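PDB 3U4T: TPR repeat-containing protein from Cytophaga hutchinsonii, which is of unknown function but probably mediates protein-protein binding, as tetratricopeptide-repeat proteins commonly do, through an all-helical, repeat-built scaffold. Local coordinates for residues A[39-44]-A[61-66]; A[160-165]-A[180-185]; A[200-205]-A[221-226]. The protein carries 1 engineered substitution. All coordinates share one frame; numbering follows the deposited sequence.

Contact 1 of 3, residues A[39-44]-A[61-66]; sequences IYNRRA and ETYFSK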
loop_
_atom_site.group_PDB
_atom_site.type_symbol
_atom_site.label_atom_id
_atom_site.label_comp_id
_atom_site.label_asym_id
_atom_site.label_seq_id
_atom_site.Cartn_x
_atom_site.Cartn_y
_atom_site.Cartn_z
ATOM N N ILE A 39 -28.697 9.451 -2.027
ATOM C CA ILE A 39 -28.542 9.362 -0.587
ATOM C C ILE A 39 -27.935 7.987 -0.336
ATOM O O ILE A 39 -27.211 7.780 0.631
ATOM C CB ILE A 39 -29.899 9.483 0.182
ATOM C CG1 ILE A 39 -30.774 8.241 -0.031
ATOM C CG2 ILE A 39 -30.622 10.733 -0.259
ATOM C CD1 ILE A 39 -32.029 8.232 0.834
ATOM N N TYR A 40 -28.200 7.063 -1.250
ATOM C CA TYR A 40 -27.730 5.695 -1.124
ATOM C C TYR A 40 -26.247 5.473 -1.396
ATOM O O TYR A 40 -25.599 4.733 -0.653
ATOM C CB TYR A 40 -28.596 4.788 -2.002
ATOM C CG TYR A 40 -30.049 4.808 -1.569
ATOM C CD1 TYR A 40 -30.463 4.127 -0.426
ATOM C CD2 TYR A 40 -30.994 5.556 -2.264
ATOM C CE1 TYR A 40 -31.785 4.188 0.021
ATOM C CE2 TYR A 40 -32.325 5.629 -1.827
ATOM C CZ TYR A 40 -32.713 4.941 -0.683
ATOM O OH TYR A 40 -34.025 4.992 -0.254
ATOM N N ASN A 41 -25.683 6.098 -2.423
ATOM C CA ASN A 41 -24.262 5.870 -2.671
ATOM C C ASN A 41 -23.416 6.524 -1.587
ATOM O O ASN A 41 -22.303 6.084 -1.317
ATOM C CB ASN A 41 -23.841 6.369 -4.064
ATOM C CG ASN A 41 -23.976 7.873 -4.226
ATOM O OD1 ASN A 41 -24.873 8.495 -3.663
ATOM N ND2 ASN A 41 -23.102 8.456 -5.025
ATOM N N ARG A 42 -23.953 7.561 -0.954
ATOM C CA ARG A 42 -23.240 8.264 0.104
ATOM C C ARG A 42 -23.355 7.502 1.416
ATOM O O ARG A 42 -22.386 7.396 2.170
ATOM C CB ARG A 42 -23.797 9.682 0.260
ATOM C CG ARG A 42 -23.437 10.602 -0.900
ATOM C CD ARG A 42 -23.979 12.014 -0.699
ATOM N NE ARG A 42 -23.525 12.928 -1.745
ATOM C CZ ARG A 42 -23.837 12.820 -3.034
ATOM N NH1 ARG A 42 -24.614 11.831 -3.457
ATOM N NH2 ARG A 42 -23.364 13.704 -3.901
ATOM N N ARG A 43 -24.538 6.957 1.681
ATOM C CA ARG A 43 -24.740 6.207 2.909
ATOM C C ARG A 43 -23.916 4.937 2.795
ATOM O O ARG A 43 -23.354 4.457 3.775
ATOM C CB ARG A 43 -26.223 5.870 3.099
ATOM C CG ARG A 43 -26.597 5.480 4.529
ATOM C CD ARG A 43 -28.113 5.458 4.726
ATOM N NE ARG A 43 -28.754 4.318 4.074
ATOM C CZ ARG A 43 -30.066 4.099 4.068
ATOM N NH1 ARG A 43 -30.894 4.946 4.672
ATOM N NH2 ARG A 43 -30.553 3.017 3.481
ATOM N N ALA A 44 -23.835 4.398 1.583
ATOM C CA ALA A 44 -23.063 3.184 1.356
ATOM C C ALA A 44 -21.616 3.422 1.785
ATOM O O ALA A 44 -21.043 2.620 2.521
ATOM C CB ALA A 44 -23.124 2.791 -0.106
ATOM N N GLU A 61 -26.140 -1.198 -3.679
ATOM C CA GLU A 61 -26.954 -1.924 -4.644
ATOM C C GLU A 61 -28.303 -1.237 -4.821
ATOM O O GLU A 61 -28.887 -1.260 -5.901
ATOM C CB GLU A 61 -27.109 -3.392 -4.213
ATOM C CG GLU A 61 -25.752 -4.110 -4.130
ATOM C CD GLU A 61 -25.845 -5.598 -3.831
ATOM O OE1 GLU A 61 -26.637 -5.990 -2.945
ATOM O OE2 GLU A 61 -25.104 -6.377 -4.473
ATOM N N THR A 62 -28.797 -0.612 -3.762
ATOM C CA THR A 62 -30.051 0.107 -3.849
ATOM C C THR A 62 -29.715 1.286 -4.759
ATOM O O THR A 62 -30.471 1.636 -5.665
ATOM C CB THR A 62 -30.493 0.613 -2.466
ATOM O OG1 THR A 62 -30.921 -0.499 -1.670
ATOM C CG2 THR A 62 -31.633 1.615 -2.598
ATOM N N TYR A 63 -28.563 1.899 -4.519
ATOM C CA TYR A 63 -28.129 3.004 -5.354
ATOM C C TYR A 63 -28.178 2.634 -6.850
ATOM O O TYR A 63 -28.830 3.319 -7.636
ATOM C CB TYR A 63 -26.706 3.397 -4.982
ATOM C CG TYR A 63 -26.098 4.419 -5.908
ATOM C CD1 TYR A 63 -26.557 5.732 -5.917
ATOM C CD2 TYR A 63 -25.044 4.081 -6.751
ATOM C CE1 TYR A 63 -25.977 6.690 -6.739
ATOM C CE2 TYR A 63 -24.457 5.032 -7.579
ATOM C CZ TYR A 63 -24.929 6.333 -7.563
ATOM O OH TYR A 63 -24.365 7.282 -8.370
ATOM N N PHE A 64 -27.494 1.551 -7.235
ATOM C CA PHE A 64 -27.452 1.133 -8.642
ATOM C C PHE A 64 -28.765 0.641 -9.255
ATOM O O PHE A 64 -28.875 0.506 -10.474
ATOM C CB PHE A 64 -26.362 0.077 -8.859
ATOM C CG PHE A 64 -24.990 0.651 -8.975
ATOM C CD1 PHE A 64 -24.700 1.566 -9.975
ATOM C CD2 PHE A 64 -24.001 0.329 -8.053
ATOM C CE1 PHE A 64 -23.424 2.160 -10.063
ATOM C CE2 PHE A 64 -22.725 0.911 -8.127
ATOM C CZ PHE A 64 -22.440 1.833 -9.132
ATOM N N SER A 65 -29.762 0.378 -8.422
ATOM C CA SER A 65 -31.051 -0.063 -8.924
ATOM C C SER A 65 -31.935 1.168 -9.084
ATOM O O SER A 65 -33.084 1.067 -9.509
ATOM C CB SER A 65 -31.685 -1.021 -7.922
ATOM O OG SER A 65 -32.054 -0.306 -6.755
ATOM N N LYS A 66 -31.391 2.330 -8.730
ATOM C CA LYS A 66 -32.117 3.602 -8.807
ATOM C C LYS A 66 -31.426 4.696 -9.612
ATOM O O LYS A 66 -32.091 5.553 -10.185
ATOM C CB LYS A 66 -32.378 4.146 -7.399
ATOM C CG LYS A 66 -33.557 3.522 -6.676
ATOM C CD LYS A 66 -33.593 3.974 -5.231
ATOM C CE LYS A 66 -35.012 4.006 -4.694
ATOM N NZ LYS A 66 -35.739 2.719 -4.883
#

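Contact 2 of 3, residues A[160-165]-A[180-185]; sequences KADSSF and LWRARA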
loop_
_atom_site.group_PDB
_atom_site.type_symbol
_atom_site.label_atom_id
_atom_site.label_comp_id
_atom_site.label_asym_id
_atom_site.label_seq_id
_atom_site.Cartn_x
_atom_site.Cartn_y
_atom_site.Cartn_z
ATOM N N LYS A 160 14.865 -5.461 -11.971
ATOM C CA LYS A 160 13.758 -4.539 -12.223
ATOM C C LYS A 160 13.160 -3.953 -10.946
ATOM O O LYS A 160 12.629 -2.842 -10.953
ATOM C CB LYS A 160 12.670 -5.226 -13.055
ATOM C CG LYS A 160 13.105 -5.515 -14.472
ATOM C CD LYS A 160 12.169 -6.477 -15.176
ATOM C CE LYS A 160 10.964 -5.784 -15.777
ATOM N NZ LYS A 160 10.144 -6.757 -16.557
ATOM N N ALA A 161 13.241 -4.693 -9.850
ATOM C CA ALA A 161 12.734 -4.180 -8.580
ATOM C C ALA A 161 13.618 -3.003 -8.173
ATOM O O ALA A 161 13.119 -1.989 -7.673
ATOM C CB ALA A 161 12.787 -5.264 -7.490
ATOM N N ASP A 162 14.924 -3.134 -8.404
ATOM C CA ASP A 162 15.887 -2.093 -8.044
ATOM C C ASP A 162 15.617 -0.796 -8.786
ATOM O O ASP A 162 15.516 0.262 -8.174
ATOM C CB ASP A 162 17.321 -2.579 -8.335
ATOM C CG ASP A 162 18.387 -1.836 -7.513
ATOM O OD1 ASP A 162 18.063 -1.324 -6.422
ATOM O OD2 ASP A 162 19.561 -1.788 -7.952
ATOM N N SER A 163 15.496 -0.883 -10.107
ATOM C CA SER A 163 15.247 0.299 -10.935
ATOM C C SER A 163 13.971 0.988 -10.492
ATOM O O SER A 163 13.892 2.220 -10.441
ATOM C CB SER A 163 15.114 -0.094 -12.405
ATOM O OG SER A 163 16.267 -0.792 -12.840
ATOM N N SER A 164 12.968 0.179 -10.176
ATOM C CA SER A 164 11.687 0.704 -9.741
ATOM C C SER A 164 11.852 1.363 -8.375
ATOM O O SER A 164 11.159 2.327 -8.058
ATOM C CB SER A 164 10.657 -0.432 -9.689
ATOM O OG SER A 164 9.412 0.024 -9.194
ATOM N N PHE A 165 12.764 0.847 -7.557
ATOM C CA PHE A 165 12.985 1.452 -6.248
ATOM C C PHE A 165 13.820 2.719 -6.428
ATOM O O PHE A 165 13.698 3.670 -5.655
ATOM C CB PHE A 165 13.680 0.471 -5.295
ATOM C CG PHE A 165 12.823 -0.697 -4.900
ATOM C CD1 PHE A 165 11.498 -0.500 -4.485
ATOM C CD2 PHE A 165 13.322 -1.998 -4.962
ATOM C CE1 PHE A 165 10.693 -1.591 -4.135
ATOM C CE2 PHE A 165 12.527 -3.086 -4.616
ATOM C CZ PHE A 165 11.214 -2.883 -4.207
ATOM N N LEU A 180 15.782 0.912 1.963
ATOM C CA LEU A 180 15.477 -0.418 2.497
ATOM C C LEU A 180 15.277 -1.420 1.367
ATOM O O LEU A 180 15.899 -2.491 1.352
ATOM C CB LEU A 180 14.202 -0.377 3.344
ATOM C CG LEU A 180 13.789 -1.725 3.943
ATOM C CD1 LEU A 180 14.753 -2.121 5.050
ATOM C CD2 LEU A 180 12.372 -1.624 4.500
ATOM N N TRP A 181 14.414 -1.061 0.413
ATOM C CA TRP A 181 14.109 -1.949 -0.714
ATOM C C TRP A 181 15.216 -2.075 -1.738
ATOM O O TRP A 181 15.381 -3.135 -2.334
ATOM C CB TRP A 181 12.776 -1.564 -1.372
ATOM C CG TRP A 181 11.622 -2.072 -0.544
ATOM C CD1 TRP A 181 10.912 -1.378 0.395
ATOM C CD2 TRP A 181 11.156 -3.427 -0.475
ATOM N NE1 TRP A 181 10.040 -2.215 1.051
ATOM C CE2 TRP A 181 10.171 -3.478 0.538
ATOM C CE3 TRP A 181 11.487 -4.605 -1.163
ATOM C CZ2 TRP A 181 9.506 -4.662 0.875
ATOM C CZ3 TRP A 181 10.833 -5.774 -0.830
ATOM C CH2 TRP A 181 9.852 -5.795 0.187
ATOM N N ARG A 182 15.977 -1.006 -1.948
ATOM C CA ARG A 182 17.111 -1.085 -2.864
ATOM C C ARG A 182 18.065 -2.076 -2.211
ATOM O O ARG A 182 18.668 -2.924 -2.870
ATOM C CB ARG A 182 17.828 0.250 -2.990
ATOM C CG ARG A 182 17.106 1.282 -3.809
ATOM C CD ARG A 182 18.140 2.132 -4.539
ATOM N NE ARG A 182 18.890 1.336 -5.511
ATOM C CZ ARG A 182 19.932 1.786 -6.206
ATOM N NH1 ARG A 182 20.359 3.030 -6.032
ATOM N NH2 ARG A 182 20.533 0.998 -7.088
ATOM N N ALA A 183 18.185 -1.959 -0.896
ATOM C CA ALA A 183 19.060 -2.845 -0.143
ATOM C C ALA A 183 18.616 -4.285 -0.376
ATOM O O ALA A 183 19.406 -5.128 -0.787
ATOM C CB ALA A 183 18.994 -2.501 1.340
ATOM N N ARG A 184 17.338 -4.552 -0.126
ATOM C CA ARG A 184 16.783 -5.883 -0.302
ATOM C C ARG A 184 16.904 -6.380 -1.738
ATOM O O ARG A 184 17.219 -7.543 -1.977
ATOM C CB ARG A 184 15.327 -5.886 0.135
ATOM C CG ARG A 184 15.177 -5.719 1.630
ATOM C CD ARG A 184 13.727 -5.662 2.038
ATOM N NE ARG A 184 13.529 -5.749 3.481
ATOM C CZ ARG A 184 12.344 -5.613 4.058
ATOM N NH1 ARG A 184 11.282 -5.383 3.306
ATOM N NH2 ARG A 184 12.217 -5.716 5.370
ATOM N N ALA A 185 16.670 -5.495 -2.690
ATOM C CA ALA A 185 16.763 -5.869 -4.085
ATOM C C ALA A 185 18.202 -6.269 -4.431
ATOM O O ALA A 185 18.428 -7.216 -5.194
ATOM C CB ALA A 185 16.317 -4.716 -4.947
#

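Contact 3 of 3, residues A[200-205]-A[221-226]; sequences PYYEKL and IEANEY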
loop_
_atom_site.group_PDB
_atom_site.type_symbol
_atom_site.label_atom_id
_atom_site.label_comp_id
_atom_site.label_asym_id
_atom_site.label_seq_id
_atom_site.Cartn_x
_atom_site.Cartn_y
_atom_site.Cartn_z
ATOM N N PRO A 200 26.061 -0.580 0.778
ATOM C CA PRO A 200 25.811 0.862 0.738
ATOM C C PRO A 200 24.380 1.307 1.030
ATOM O O PRO A 200 24.163 2.336 1.678
ATOM C CB PRO A 200 26.237 1.238 -0.671
ATOM C CG PRO A 200 25.971 -0.012 -1.451
ATOM C CD PRO A 200 26.524 -1.065 -0.529
ATOM N N TYR A 201 23.400 0.549 0.549
ATOM C CA TYR A 201 22.001 0.929 0.765
ATOM C C TYR A 201 21.589 0.809 2.225
ATOM O O TYR A 201 20.880 1.674 2.749
ATOM C CB TYR A 201 21.100 0.097 -0.154
ATOM C CG TYR A 201 21.527 0.253 -1.599
ATOM C CD1 TYR A 201 21.473 1.505 -2.228
ATOM C CD2 TYR A 201 22.114 -0.801 -2.292
ATOM C CE1 TYR A 201 22.005 1.702 -3.489
ATOM C CE2 TYR A 201 22.654 -0.614 -3.564
ATOM C CZ TYR A 201 22.599 0.642 -4.152
ATOM O OH TYR A 201 23.173 0.843 -5.383
ATOM N N TYR A 202 22.045 -0.247 2.894
ATOM C CA TYR A 202 21.721 -0.417 4.305
ATOM C C TYR A 202 22.471 0.645 5.112
ATOM O O TYR A 202 21.986 1.107 6.156
ATOM C CB TYR A 202 22.101 -1.832 4.793
ATOM C CG TYR A 202 21.016 -2.874 4.573
ATOM C CD1 TYR A 202 19.697 -2.615 4.944
ATOM C CD2 TYR A 202 21.301 -4.110 3.990
ATOM C CE1 TYR A 202 18.682 -3.562 4.734
ATOM C CE2 TYR A 202 20.288 -5.066 3.776
ATOM C CZ TYR A 202 18.986 -4.774 4.150
ATOM O OH TYR A 202 17.972 -5.668 3.923
ATOM N N GLU A 203 23.650 1.037 4.627
ATOM C CA GLU A 203 24.433 2.053 5.323
ATOM C C GLU A 203 23.679 3.366 5.218
ATOM O O GLU A 203 23.585 4.105 6.200
ATOM C CB GLU A 203 25.839 2.172 4.726
ATOM C CG GLU A 203 26.736 1.006 5.107
ATOM C CD GLU A 203 28.106 1.070 4.469
ATOM O OE1 GLU A 203 28.187 1.406 3.271
ATOM O OE2 GLU A 203 29.099 0.765 5.163
ATOM N N LYS A 204 23.121 3.650 4.041
ATOM C CA LYS A 204 22.355 4.878 3.865
ATOM C C LYS A 204 21.057 4.803 4.672
ATOM O O LYS A 204 20.578 5.813 5.190
ATOM C CB LYS A 204 22.043 5.106 2.388
ATOM C CG LYS A 204 22.942 6.144 1.717
ATOM C CD LYS A 204 22.597 7.562 2.178
ATOM C CE LYS A 204 23.371 8.623 1.391
ATOM N NZ LYS A 204 22.745 9.981 1.498
ATOM N N LEU A 205 20.499 3.600 4.781
ATOM C CA LEU A 205 19.270 3.389 5.536
ATOM C C LEU A 205 19.494 3.786 6.989
ATOM O O LEU A 205 18.652 4.428 7.612
ATOM C CB LEU A 205 18.866 1.927 5.499
ATOM C CG LEU A 205 17.537 1.734 6.217
ATOM C CD1 LEU A 205 16.422 2.218 5.310
ATOM C CD2 LEU A 205 17.322 0.283 6.539
ATOM N N ILE A 221 17.536 -2.565 12.704
ATOM C CA ILE A 221 18.000 -3.871 13.130
ATOM C C ILE A 221 18.381 -4.693 11.912
ATOM O O ILE A 221 19.411 -5.371 11.916
ATOM C CB ILE A 221 16.912 -4.584 13.954
ATOM C CG1 ILE A 221 16.846 -3.945 15.345
ATOM C CG2 ILE A 221 17.198 -6.075 14.046
ATOM C CD1 ILE A 221 15.832 -4.577 16.280
ATOM N N GLU A 222 17.550 -4.631 10.869
ATOM C CA GLU A 222 17.818 -5.369 9.632
ATOM C C GLU A 222 19.102 -4.853 8.987
ATOM O O GLU A 222 19.942 -5.624 8.527
ATOM C CB GLU A 222 16.655 -5.209 8.647
ATOM C CG GLU A 222 16.874 -5.853 7.268
ATOM C CD GLU A 222 15.659 -5.681 6.369
ATOM O OE1 GLU A 222 15.786 -5.698 5.121
ATOM O OE2 GLU A 222 14.558 -5.532 6.932
ATOM N N ALA A 223 19.240 -3.533 8.954
ATOM C CA ALA A 223 20.409 -2.906 8.364
ATOM C C ALA A 223 21.664 -3.316 9.130
ATOM O O ALA A 223 22.656 -3.728 8.538
ATOM C CB ALA A 223 20.243 -1.400 8.380
ATOM N N ASN A 224 21.620 -3.223 10.452
ATOM C CA ASN A 224 22.781 -3.588 11.250
ATOM C C ASN A 224 23.111 -5.069 11.181
ATOM O O ASN A 224 24.287 -5.449 11.219
ATOM C CB ASN A 224 22.583 -3.158 12.705
ATOM C CG ASN A 224 22.886 -1.686 12.922
ATOM O OD1 ASN A 224 24.041 -1.268 12.915
ATOM N ND2 ASN A 224 21.848 -0.893 13.109
ATOM N N GLU A 225 22.080 -5.905 11.083
ATOM C CA GLU A 225 22.284 -7.340 11.003
ATOM C C GLU A 225 23.060 -7.660 9.742
ATOM O O GLU A 225 24.015 -8.422 9.781
ATOM C CB GLU A 225 20.948 -8.085 11.006
ATOM C CG GLU A 225 20.351 -8.309 12.390
ATOM C CD GLU A 225 19.220 -9.330 12.380
ATOM O OE1 GLU A 225 19.118 -10.092 11.399
ATOM O OE2 GLU A 225 18.440 -9.387 13.353
ATOM N N TYR A 226 22.656 -7.080 8.623
ATOM C CA TYR A 226 23.361 -7.322 7.370
ATOM C C TYR A 226 24.826 -6.912 7.550
ATOM O O TYR A 226 25.739 -7.689 7.288
ATOM C CB TYR A 226 22.738 -6.497 6.241
ATOM C CG TYR A 226 23.549 -6.539 4.960
ATOM C CD1 TYR A 226 23.421 -7.601 4.063
ATOM C CD2 TYR A 226 24.496 -5.552 4.674
ATOM C CE1 TYR A 226 24.203 -7.681 2.927
ATOM C CE2 TYR A 226 25.288 -5.635 3.542
ATOM C CZ TYR A 226 25.137 -6.695 2.674
ATOM O OH TYR A 226 25.917 -6.763 1.543
#

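Contact 1 of 3, residues A[39-44]-A[61-66]
Tyr-40 and Asn-41 meet Thr-62 and Tyr-63 in a helical hairpin of the tetratricopeptide-repeat region, where the start of helix 40-49 lies against the end of helix 53-64. The contact illustrates how aromatic rings can serve as platforms for small side chains. Two rings, one from each helix, each receive a carbon over the face. On Tyr-40 it is the methyl of Thr-62: CG2 sits above the middle of the ring, 3.6 Å from its centroid, in a CH-pi contact. CG2 stands anti to the backbone N of its own residue, while OG1 turns back to the carbonyl of Lys-58. The opposite face of Tyr-40 is covered near the rim by Ile-39 CG1, so the ring is held between two aliphatic groups.

The second platform is Tyr-63. Asn-41 CB lies over its centre, 3.3 Å from the centroid, and the amide beyond it spreads almost flat on the ring, the two planes being only 6° apart. Asn-41 CG takes the crowded position between backbone N and carbonyl carbon (chi1 64°), which sends it over Tyr-63 CE1 at 3.4 Å. Between the two platforms, Tyr-40 CB touches Tyr-63 CB at 3.8 Å. At the outer margin, the exposed Lys-66 brings CD within 4.0 Å of Tyr-40 CE2.

Asp-76 of helix 74-86 accepts a hydrogen bond from Asn-41 ND2, tying the stacked amide to the following helix. On the side of the preceding helices, Ile-39 packs on Phe-7 of helix 6-14 and Phe-26 of helix 19-31.

Contact 2 of 3, residues A[160-165]-A[180-185]
Phe-165 lies face-on to the base of Trp-181, and beside them Asp-162 and Arg-182 pair side-on; together they join two successive helices, 158-171 and 176-189, packed as in a tetratricopeptide-repeat solenoid. The two short segments run nearly antiparallel, at 163°, with their axes 8.8 Å apart. Trp-181 CB stands over the centre of the Phe-165 ring, 3.3 Å from its centroid and almost on the ring normal, a CH-pi contact. Beyond CB the indole turns aside: its five-membered ring and the Phe-165 ring meet obliquely, their planes 32° apart, and CE3 comes to 3.5 Å from Phe-165 CZ.

The charged pair is a worked example of the side-on grip. Arg-182 bends at chi2 and chi3 and presents NE and NH2 to the two carboxylate oxygens of Asp-162, NE to OD1 at 2.9 Å and NH2 to OD2 at 3.1 Å. Both bonds are nearly straight and lie in the guanidinium plane, yet they reach the oxygens from above the carboxylate plane, the two flat groups being turned 42° apart. The arginine stem also packs, CG lying 3.8 Å from Phe-165 CB. At the edge of the phenylalanine ring sits the methyl of Ala-185, CB 4.0 Å from Phe-165 CD2.

Contact 3 of 3, residues A[200-205]-A[221-226]
Tyr-202 reaches across to Ala-223, Glu-222 and Tyr-226, and close packing is concentrated round its buried ring. CD1 rests 3.5 Å from Ala-223 CA, where the small alanine lets the ring settle against the opposing backbone. CD2, on the other flank, lies 3.4 Å from Tyr-226 CG. The two tyrosine side chains cross at about a right angle, although their ring planes are inclined by only 38° and form neither a stack nor an edge-to-face pair. Glu-222, extended beyond CG, brings OE1 into the plane of the Tyr-202 ring at its edge, where the hydroxyl donates to it; the OH to OE1 distance of 2.5 Å is very short and its exact value doubtful.

The frame for this packing is a pair of successive helices, 199-209 and 217-233, antiparallel in sense but splayed, the segments lying at 138° with axes 9.0 Å apart, consistent with a continued tetratricopeptide-repeat solenoid. An alanine in place of Tyr-202 would probably leave a gap where the ring lies against Ala-223 and Tyr-226, and deprive Glu-222 OE1 of the hydroxyl, with Arg-184 of helix 176-189 still its salt-bridge partner.

Packing is looser away from that ring. Leu-205 adds just a light touch, CD2 to Ala-223 CB at 3.8 Å, with little surface covered. Tyr-226 is partly exposed, and there it packs on Thr-193, Ala-198 and Lys-199.

How the contacts relate
Each contact joins two helices that follow one another in the chain, and the three come in series: contact 1 closes before contact 2 opens, and contact 2 before contact 3. Contact 1 lies on the opposite side of the chain's centre from the others, its centre about 43 Å from that of contact 2 and about 50 Å from that of contact 3. Contacts 2 and 3, about 14 Å apart between centres, touch where helix 176-189 meets helix 199-209: Ala-183 packs on Tyr-202, and a salt bridge spans the two contacts. Local helix-to-helix packing, repeated along the chain, thus builds an elongated scaffold, consistent with the tetratricopeptide-repeat family.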